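PcaV transcriptional regulator (Streptomyces coelicolor, PDB 4G9Y) probably binds DNA as a dimeric MarR-family winged helix-turn-helix transcription factor and binds the small aromatic ligand 3,4-dihydroxybenzoate. Local coordinates at residues A[41-46]-A[56-61]; A[71-76]-A[80-85]; A[119-124]-A[130-135]. All coordinates share one frame; numbering follows the deposited sequence.

Contact 1: A[41-46]-A[56-61]; sequences YAVLNA and RTVGER
Arg61 meets Ala46 through its CB, which lies 4.3 Å from Ala46 CB, while its flat guanidinium group is turned back along its own helix. Thr57 CG2 lies over one face of that group, 3.4 Å above the plane and shifted toward its rim. At the same end of the side chain, Arg61 NE makes a salt bridge to Glu50. The charged head is thus tied to a partner beyond the two segments, and toward Ala46 it is the root of the side chain that packs. On 41-46, the Tyr41 ring meets the ring of His106 of helix 100-121, with the two planes only about 10° apart, and Asn45 ND2 is hydrogen-bonded to the same histidine.

The buried link between the helices is Val43 against Val58. Each valine places CG1 anti to its backbone N (chi1 172° and 170°). This turns the two CG1 methyls to each other across the gap, 3.9 Å apart, with the side chains crossing at about a right angle. The backbones also come nearest here, with 6.8 Å between Val43 CA and Val58 CA. The junction is small and apolar.

The arrangement belongs to the winged helix-turn-helix fold. Helix 55-62 and the following helix 66-78 form the helix-turn-helix pair, and helix 38-49 packs against both. Val43 and Val58 both touch Ile69 of helix 66-78. Val58 also rests on Leu96, and Leu44 on Leu98, both of strand 94-98.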
loop_
_atom_site.group_PDB
_atom_site.type_symbol
_atom_site.label_atom_id
_atom_site.label_comp_id
_atom_site.label_asym_id
_atom_site.label_seq_id
_atom_site.Cartn_x
_atom_site.Cartn_y
_atom_site.Cartn_z
ATOM N N TYR A 41 -2.102 16.696 2.249
ATOM C CA TYR A 41 -2.558 17.527 1.145
ATOM C C TYR A 41 -4.070 17.397 0.931
ATOM O O TYR A 41 -4.752 18.382 0.633
ATOM C CB TYR A 41 -1.798 17.208 -0.157
ATOM C CG TYR A 41 -2.354 17.991 -1.308
ATOM C CD1 TYR A 41 -1.924 19.285 -1.570
ATOM C CD2 TYR A 41 -3.357 17.454 -2.110
ATOM C CE1 TYR A 41 -2.469 20.020 -2.628
ATOM C CE2 TYR A 41 -3.910 18.180 -3.147
ATOM C CZ TYR A 41 -3.462 19.454 -3.407
ATOM O OH TYR A 41 -4.032 20.143 -4.457
ATOM N N ALA A 42 -4.594 16.177 1.052
ATOM C CA ALA A 42 -6.031 15.970 0.896
ATOM C C ALA A 42 -6.835 16.802 1.896
ATOM O O ALA A 42 -7.917 17.324 1.573
ATOM C CB ALA A 42 -6.389 14.469 1.019
ATOM N N VAL A 43 -6.302 16.945 3.103
ATOM C CA VAL A 43 -6.950 17.786 4.116
ATOM C C VAL A 43 -6.924 19.269 3.720
ATOM O O VAL A 43 -7.939 19.961 3.806
ATOM C CB VAL A 43 -6.321 17.562 5.519
ATOM C CG1 VAL A 43 -6.849 18.573 6.527
ATOM C CG2 VAL A 43 -6.613 16.146 5.983
ATOM N N LEU A 44 -5.766 19.767 3.295
ATOM C CA LEU A 44 -5.699 21.145 2.804
ATOM C C LEU A 44 -6.687 21.323 1.655
ATOM O O LEU A 44 -7.406 22.320 1.569
ATOM C CB LEU A 44 -4.292 21.484 2.305
ATOM C CG LEU A 44 -3.129 21.369 3.283
ATOM C CD1 LEU A 44 -1.806 21.494 2.514
ATOM C CD2 LEU A 44 -3.243 22.435 4.366
ATOM N N ASN A 45 -6.702 20.350 0.761
ATOM C CA ASN A 45 -7.587 20.406 -0.390
ATOM C C ASN A 45 -9.064 20.462 -0.017
ATOM O O ASN A 45 -9.827 21.267 -0.570
ATOM C CB ASN A 45 -7.318 19.226 -1.323
ATOM C CG ASN A 45 -8.107 19.326 -2.613
ATOM O OD1 ASN A 45 -9.029 18.544 -2.858
ATOM N ND2 ASN A 45 -7.773 20.316 -3.426
ATOM N N ALA A 46 -9.469 19.613 0.921
ATOM C CA ALA A 46 -10.846 19.623 1.406
ATOM C C ALA A 46 -11.219 20.979 2.026
ATOM O O ALA A 46 -12.356 21.450 1.903
ATOM C CB ALA A 46 -11.051 18.501 2.424
ATOM N N ARG A 56 -14.337 16.253 12.187
ATOM C CA ARG A 56 -14.961 14.967 11.961
ATOM C C ARG A 56 -15.332 14.846 10.482
ATOM O O ARG A 56 -15.044 13.831 9.838
ATOM C CB ARG A 56 -16.187 14.837 12.868
ATOM C CG ARG A 56 -17.107 13.660 12.625
ATOM C CD ARG A 56 -18.244 13.698 13.651
ATOM N NE ARG A 56 -19.311 12.742 13.369
ATOM C CZ ARG A 56 -20.440 13.047 12.734
ATOM N NH1 ARG A 56 -20.650 14.289 12.314
ATOM N NH2 ARG A 56 -21.358 12.112 12.521
ATOM N N THR A 57 -15.936 15.895 9.933
ATOM C CA THR A 57 -16.343 15.853 8.531
ATOM C C THR A 57 -15.137 15.856 7.594
ATOM O O THR A 57 -15.142 15.163 6.580
ATOM C CB THR A 57 -17.289 17.008 8.173
ATOM O OG1 THR A 57 -18.391 17.006 9.087
ATOM C CG2 THR A 57 -17.825 16.850 6.730
ATOM N N VAL A 58 -14.096 16.619 7.941
ATOM C CA VAL A 58 -12.894 16.624 7.118
ATOM C C VAL A 58 -12.315 15.211 7.026
ATOM O O VAL A 58 -11.930 14.764 5.949
ATOM C CB VAL A 58 -11.832 17.619 7.636
ATOM C CG1 VAL A 58 -10.520 17.427 6.907
ATOM C CG2 VAL A 58 -12.324 19.041 7.472
ATOM N N GLY A 59 -12.274 14.507 8.157
ATOM C CA GLY A 59 -11.816 13.129 8.169
ATOM C C GLY A 59 -12.659 12.276 7.240
ATOM O O GLY A 59 -12.150 11.419 6.523
ATOM N N GLU A 60 -13.963 12.524 7.249
ATOM C CA GLU A 60 -14.863 11.815 6.348
ATOM C C GLU A 60 -14.581 12.122 4.879
ATOM O O GLU A 60 -14.596 11.214 4.063
ATOM C CB GLU A 60 -16.325 12.105 6.688
ATOM C CG GLU A 60 -16.802 11.427 7.952
ATOM C CD GLU A 60 -18.201 11.861 8.361
ATOM O OE1 GLU A 60 -18.793 12.744 7.694
ATOM O OE2 GLU A 60 -18.707 11.318 9.362
ATOM N N ARG A 61 -14.327 13.388 4.541
ATOM C CA ARG A 61 -14.061 13.759 3.140
ATOM C C ARG A 61 -12.854 13.044 2.591
ATOM O O ARG A 61 -12.822 12.685 1.418
ATOM C CB ARG A 61 -13.750 15.252 3.000
ATOM C CG ARG A 61 -14.903 16.161 3.220
ATOM C CD ARG A 61 -15.744 16.371 1.949
ATOM N NE ARG A 61 -16.773 17.334 2.308
ATOM C CZ ARG A 61 -17.888 17.011 2.946
ATOM N NH1 ARG A 61 -18.160 15.738 3.223
ATOM N NH2 ARG A 61 -18.748 17.960 3.272
#

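Contact 2: A[71-76]-A[80-85]; sequences EVVSRL and GLLDKV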
loop_
_atom_site.group_PDB
_atom_site.type_symbol
_atom_site.label_atom_id
_atom_site.label_comp_id
_atom_site.label_asym_id
_atom_site.label_seq_id
_atom_site.Cartn_x
_atom_site.Cartn_y
_atom_site.Cartn_z
ATOM N N GLU A 71 -4.064 13.359 14.040
ATOM C CA GLU A 71 -2.629 13.485 13.836
ATOM C C GLU A 71 -2.293 14.431 12.671
ATOM O O GLU A 71 -1.410 15.280 12.785
ATOM C CB GLU A 71 -2.013 12.102 13.616
ATOM C CG GLU A 71 -0.612 12.118 13.035
ATOM C CD GLU A 71 -0.271 10.822 12.321
ATOM O OE1 GLU A 71 -0.754 9.752 12.753
ATOM O OE2 GLU A 71 0.467 10.876 11.315
ATOM N N VAL A 72 -2.992 14.281 11.552
ATOM C CA VAL A 72 -2.775 15.154 10.395
ATOM C C VAL A 72 -3.041 16.632 10.747
ATOM O O VAL A 72 -2.229 17.518 10.460
ATOM C CB VAL A 72 -3.659 14.725 9.205
ATOM C CG1 VAL A 72 -3.683 15.805 8.130
ATOM C CG2 VAL A 72 -3.174 13.393 8.632
ATOM N N VAL A 73 -4.165 16.884 11.402
ATOM C CA VAL A 73 -4.543 18.239 11.783
ATOM C C VAL A 73 -3.536 18.860 12.746
ATOM O O VAL A 73 -3.177 20.028 12.600
ATOM C CB VAL A 73 -5.958 18.264 12.384
ATOM C CG1 VAL A 73 -6.194 19.538 13.178
ATOM C CG2 VAL A 73 -6.991 18.086 11.276
ATOM N N SER A 74 -3.059 18.078 13.712
ATOM C CA SER A 74 -2.042 18.572 14.644
ATOM C C SER A 74 -0.766 18.988 13.912
ATOM O O SER A 74 -0.167 20.040 14.201
ATOM C CB SER A 74 -1.722 17.514 15.706
ATOM O OG SER A 74 -0.587 17.891 16.466
ATOM N N ARG A 75 -0.349 18.166 12.954
ATOM C CA ARG A 75 0.861 18.457 12.201
ATOM C C ARG A 75 0.715 19.689 11.312
ATOM O O ARG A 75 1.581 20.541 11.308
ATOM C CB ARG A 75 1.307 17.239 11.386
ATOM C CG ARG A 75 1.848 16.139 12.276
ATOM C CD ARG A 75 2.343 14.936 11.504
ATOM N NE ARG A 75 2.650 13.838 12.418
ATOM C CZ ARG A 75 2.925 12.595 12.037
ATOM N NH1 ARG A 75 2.935 12.278 10.748
ATOM N NH2 ARG A 75 3.188 11.666 12.946
ATOM N N LEU A 76 -0.389 19.786 10.578
ATOM C CA LEU A 76 -0.637 20.957 9.736
ATOM C C LEU A 76 -0.756 22.220 10.593
ATOM O O LEU A 76 -0.327 23.303 10.192
ATOM C CB LEU A 76 -1.891 20.745 8.877
ATOM C CG LEU A 76 -1.785 19.594 7.867
ATOM C CD1 LEU A 76 -3.114 19.354 7.144
ATOM C CD2 LEU A 76 -0.693 19.859 6.860
ATOM N N GLY A 80 1.752 25.849 10.809
ATOM C CA GLY A 80 1.123 27.124 10.526
ATOM C C GLY A 80 0.295 27.099 9.253
ATOM O O GLY A 80 0.118 28.142 8.605
ATOM N N LEU A 81 -0.229 25.926 8.897
ATOM C CA LEU A 81 -0.988 25.784 7.656
ATOM C C LEU A 81 -2.488 25.752 7.877
ATOM O O LEU A 81 -3.260 25.938 6.934
ATOM C CB LEU A 81 -0.565 24.523 6.895
ATOM C CG LEU A 81 0.925 24.493 6.562
ATOM C CD1 LEU A 81 1.257 23.258 5.743
ATOM C CD2 LEU A 81 1.357 25.753 5.838
ATOM N N LEU A 82 -2.909 25.484 9.109
ATOM C CA LEU A 82 -4.331 25.541 9.429
ATOM C C LEU A 82 -4.571 25.971 10.858
ATOM O O LEU A 82 -3.696 25.827 11.716
ATOM C CB LEU A 82 -5.051 24.213 9.107
ATOM C CG LEU A 82 -4.871 22.886 9.846
ATOM C CD1 LEU A 82 -5.361 22.914 11.287
ATOM C CD2 LEU A 82 -5.619 21.790 9.082
ATOM N N ASP A 83 -5.759 26.513 11.100
ATOM C CA ASP A 83 -6.193 26.892 12.439
ATOM C C ASP A 83 -7.414 26.075 12.841
ATOM O O ASP A 83 -8.187 25.628 11.996
ATOM C CB ASP A 83 -6.529 28.382 12.509
ATOM C CG ASP A 83 -5.280 29.270 12.474
ATOM O OD1 ASP A 83 -4.200 28.813 12.926
ATOM O OD2 ASP A 83 -5.371 30.417 11.985
ATOM N N LYS A 84 -7.583 25.898 14.141
ATOM C CA LYS A 84 -8.631 25.050 14.682
ATOM C C LYS A 84 -9.358 25.870 15.728
ATOM O O LYS A 84 -8.730 26.449 16.612
ATOM C CB LYS A 84 -7.995 23.803 15.298
ATOM C CG LYS A 84 -8.938 22.822 15.981
ATOM C CD LYS A 84 -8.197 21.505 16.227
ATOM C CE LYS A 84 -9.047 20.478 16.955
ATOM N NZ LYS A 84 -8.364 19.150 17.012
ATOM N N VAL A 85 -10.675 25.957 15.601
ATOM C CA VAL A 85 -11.495 26.724 16.536
ATOM C C VAL A 85 -12.595 25.828 17.097
ATOM O O VAL A 85 -13.244 25.109 16.355
ATOM C CB VAL A 85 -12.152 27.933 15.829
ATOM C CG1 VAL A 85 -13.253 28.525 16.678
ATOM C CG2 VAL A 85 -11.118 28.983 15.489
#
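Leu82, at the start of the wing strand, fits its branched end against Val73 and Leu76 on one side of helix 66-78. This is the joint between the second helix of the helix-turn-helix and the first strand of the wing. In MarR proteins this helix is the usual recognition helix. Strand 82-85 runs at 117° to helix 71-76, and their axes come within 8.3 Å.

The bump is the fork of Leu82, and the hollow is the groove between Val73 and Leu76, which stand three residues apart on the helix. Chi1 of 69° puts Leu82 CG in the crowded position between the backbone N and the carbonyl carbon. From there the two methyls part. CD1 comes to Val73 CG1 at 4.0 Å and also lies near the Val73 carbonyl. CD2 sits against CB and CD1 of Leu76. The fork itself settles on the base of Leu76, with Leu82 CG 3.8 Å from Leu76 CB. Further along the strand, the extended chain of Lys84 crosses Val73 at about a right angle, and its CD touches Val73 CG1. Its amine carries on to Gln55. Leu81 fills in beside the other branch of Leu76, CD1 to CD2. Leu81 also packs on Glu101 and Val105 of helix 100-121.

Strand 94-98 backs the joint, with Leu98 on Leu82 and Leu96 on Val73. The helix ends in a Schellman motif at Gly80, whose positive phi turns the chain toward the strand. There Leu81 N donates to Leu76 O at 2.9 Å, with an N-H...O angle of 159°.

Contact 3: A[119-124]-A[130-135]; sequences VFLAPL and AVFFDL
Leu121 sends one methyl to each of two aromatic rings of helix 126-144. CD1 approaches the edge of Phe133, near the ring plane, and lies 3.7 Å from CE2. CD2 comes obliquely to the Phe132 ring, 3.8 Å from its CE2. Leu124 also reaches Phe132. Its CD1 packs at the root of the ring, 3.8 Å from Phe132 CB. All three pairs of side chains cross at about a right angle. Phe132 holds its ring CG anti to the backbone N (chi1 173°), which carries the ring across to both leucines. The two phenylalanines also meet each other, with Phe132 CD2 4.0 Å above one face of Phe133 and offset toward its rim.

The leucines are brought together by a type I beta turn from Leu121 to Leu124, closed by the bond from Leu124 N to Leu121 O at 3.0 Å. This turn lies where the long helix 100-121 gives way to helix 126-144, in the helical dimerization region of the MarR fold. Leu20 of helix 13-31 touches Phe132 and Phe120. Phe120 meets His24 edge-to-face; His24 binds 3,4-dihydroxybenzoate in another structure of the protein, but no ligand is bound here. From the second subunit, Leu16 packs on Phe133, and Arg138 packs on Leu124 and gives a hydrogen bond from NH2 to Pro123 O.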
loop_
_atom_site.group_PDB
_atom_site.type_symbol
_atom_site.label_atom_id
_atom_site.label_comp_id
_atom_site.label_asym_id
_atom_site.label_seq_id
_atom_site.Cartn_x
_atom_site.Cartn_y
_atom_site.Cartn_z
ATOM N N VAL A 119 3.831 12.960 -15.348
ATOM C CA VAL A 119 5.077 12.200 -15.458
ATOM C C VAL A 119 4.909 10.701 -15.121
ATOM O O VAL A 119 5.474 9.832 -15.785
ATOM C CB VAL A 119 6.196 12.860 -14.607
ATOM C CG1 VAL A 119 7.411 11.948 -14.468
ATOM C CG2 VAL A 119 6.588 14.203 -15.208
ATOM N N PHE A 120 4.125 10.396 -14.095
ATOM C CA PHE A 120 3.808 9.009 -13.735
ATOM C C PHE A 120 3.217 8.183 -14.899
ATOM O O PHE A 120 3.577 7.010 -15.100
ATOM C CB PHE A 120 2.832 9.019 -12.546
ATOM C CG PHE A 120 2.532 7.660 -11.965
ATOM C CD1 PHE A 120 3.520 6.928 -11.329
ATOM C CD2 PHE A 120 1.246 7.145 -12.011
ATOM C CE1 PHE A 120 3.235 5.691 -10.756
ATOM C CE2 PHE A 120 0.946 5.895 -11.449
ATOM C CZ PHE A 120 1.942 5.170 -10.814
ATOM N N LEU A 121 2.302 8.792 -15.647
ATOM C CA LEU A 121 1.628 8.131 -16.762
ATOM C C LEU A 121 2.367 8.305 -18.096
ATOM O O LEU A 121 2.003 7.695 -19.095
ATOM C CB LEU A 121 0.206 8.678 -16.903
ATOM C CG LEU A 121 -0.715 8.338 -15.718
ATOM C CD1 LEU A 121 -2.113 8.875 -15.935
ATOM C CD2 LEU A 121 -0.746 6.850 -15.511
ATOM N N ALA A 122 3.409 9.126 -18.100
ATOM C CA ALA A 122 4.108 9.488 -19.346
ATOM C C ALA A 122 4.761 8.383 -20.221
ATOM O O ALA A 122 4.942 8.604 -21.410
ATOM C CB ALA A 122 5.108 10.591 -19.087
ATOM N N PRO A 123 5.163 7.229 -19.641
ATOM C CA PRO A 123 5.672 6.146 -20.504
ATOM C C PRO A 123 4.594 5.597 -21.437
ATOM O O PRO A 123 4.897 4.937 -22.417
ATOM C CB PRO A 123 6.041 5.048 -19.505
ATOM C CG PRO A 123 6.256 5.743 -18.243
ATOM C CD PRO A 123 5.411 6.950 -18.216
ATOM N N LEU A 124 3.339 5.870 -21.118
ATOM C CA LEU A 124 2.224 5.369 -21.912
ATOM C C LEU A 124 1.728 6.426 -22.904
ATOM O O LEU A 124 1.577 7.602 -22.548
ATOM C CB LEU A 124 1.079 4.989 -20.983
ATOM C CG LEU A 124 1.449 4.015 -19.854
ATOM C CD1 LEU A 124 0.174 3.588 -19.143
ATOM C CD2 LEU A 124 2.219 2.786 -20.352
ATOM N N ALA A 130 -5.631 5.382 -21.401
ATOM C CA ALA A 130 -7.051 5.080 -21.244
ATOM C C ALA A 130 -7.259 3.590 -20.987
ATOM O O ALA A 130 -8.112 3.204 -20.192
ATOM C CB ALA A 130 -7.842 5.533 -22.465
ATOM N N VAL A 131 -6.481 2.747 -21.661
ATOM C CA VAL A 131 -6.544 1.305 -21.406
ATOM C C VAL A 131 -6.082 0.966 -19.980
ATOM O O VAL A 131 -6.727 0.167 -19.282
ATOM C CB VAL A 131 -5.746 0.505 -22.467
ATOM C CG1 VAL A 131 -5.512 -0.937 -22.017
ATOM C CG2 VAL A 131 -6.503 0.514 -23.791
ATOM N N PHE A 132 -5.002 1.619 -19.540
ATOM C CA PHE A 132 -4.445 1.453 -18.186
ATOM C C PHE A 132 -5.554 1.683 -17.159
ATOM O O PHE A 132 -5.772 0.867 -16.265
ATOM C CB PHE A 132 -3.285 2.448 -18.025
ATOM C CG PHE A 132 -2.687 2.544 -16.639
ATOM C CD1 PHE A 132 -1.595 1.766 -16.281
ATOM C CD2 PHE A 132 -3.142 3.495 -15.738
ATOM C CE1 PHE A 132 -0.993 1.906 -15.031
ATOM C CE2 PHE A 132 -2.570 3.632 -14.479
ATOM C CZ PHE A 132 -1.475 2.837 -14.122
ATOM N N PHE A 133 -6.286 2.777 -17.298
ATOM C CA PHE A 133 -7.382 3.047 -16.353
ATOM C C PHE A 133 -8.514 2.032 -16.445
ATOM O O PHE A 133 -9.022 1.558 -15.429
ATOM C CB PHE A 133 -7.933 4.463 -16.531
ATOM C CG PHE A 133 -7.109 5.493 -15.856
ATOM C CD1 PHE A 133 -7.313 5.789 -14.514
ATOM C CD2 PHE A 133 -6.096 6.135 -16.535
ATOM C CE1 PHE A 133 -6.521 6.726 -13.863
ATOM C CE2 PHE A 133 -5.295 7.067 -15.897
ATOM C CZ PHE A 133 -5.502 7.362 -14.559
ATOM N N ASP A 134 -8.914 1.713 -17.668
ATOM C CA ASP A 134 -10.001 0.764 -17.882
ATOM C C ASP A 134 -9.698 -0.579 -17.246
ATOM O O ASP A 134 -10.524 -1.106 -16.500
ATOM C CB ASP A 134 -10.290 0.552 -19.371
ATOM C CG ASP A 134 -11.448 -0.438 -19.601
ATOM O OD1 ASP A 134 -12.561 -0.179 -19.100
ATOM O OD2 ASP A 134 -11.243 -1.482 -20.263
ATOM N N LEU A 135 -8.516 -1.125 -17.525
ATOM C CA LEU A 135 -8.170 -2.449 -17.027
ATOM C C LEU A 135 -8.051 -2.483 -15.505
ATOM O O LEU A 135 -8.532 -3.408 -14.860
ATOM C CB LEU A 135 -6.864 -2.953 -17.648
ATOM C CG LEU A 135 -6.853 -3.065 -19.167
ATOM C CD1 LEU A 135 -5.509 -3.637 -19.643
ATOM C CD2 LEU A 135 -8.053 -3.862 -19.692
#

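Overall arrangement
The contacts follow one another along the chain, each closing before the next opens. Contacts 1 and 2 share the winged helix-turn-helix part, with centres about 11 Å apart. They touch directly: Val43 packs on Val72 and Leu76, and Leu44 on Leu76 and Leu81. Helix 55-62 of contact 1 is followed, after a short turn, by helix 66-78 of contact 2. Contact 3 lies apart, with its centre about 27 Å from that of contact 1 and about 35 Å from that of contact 2. The long helix 100-121 spans this gap. One end of the elongated subunit thus carries the probable DNA-binding fold, while the other packs against the second subunit.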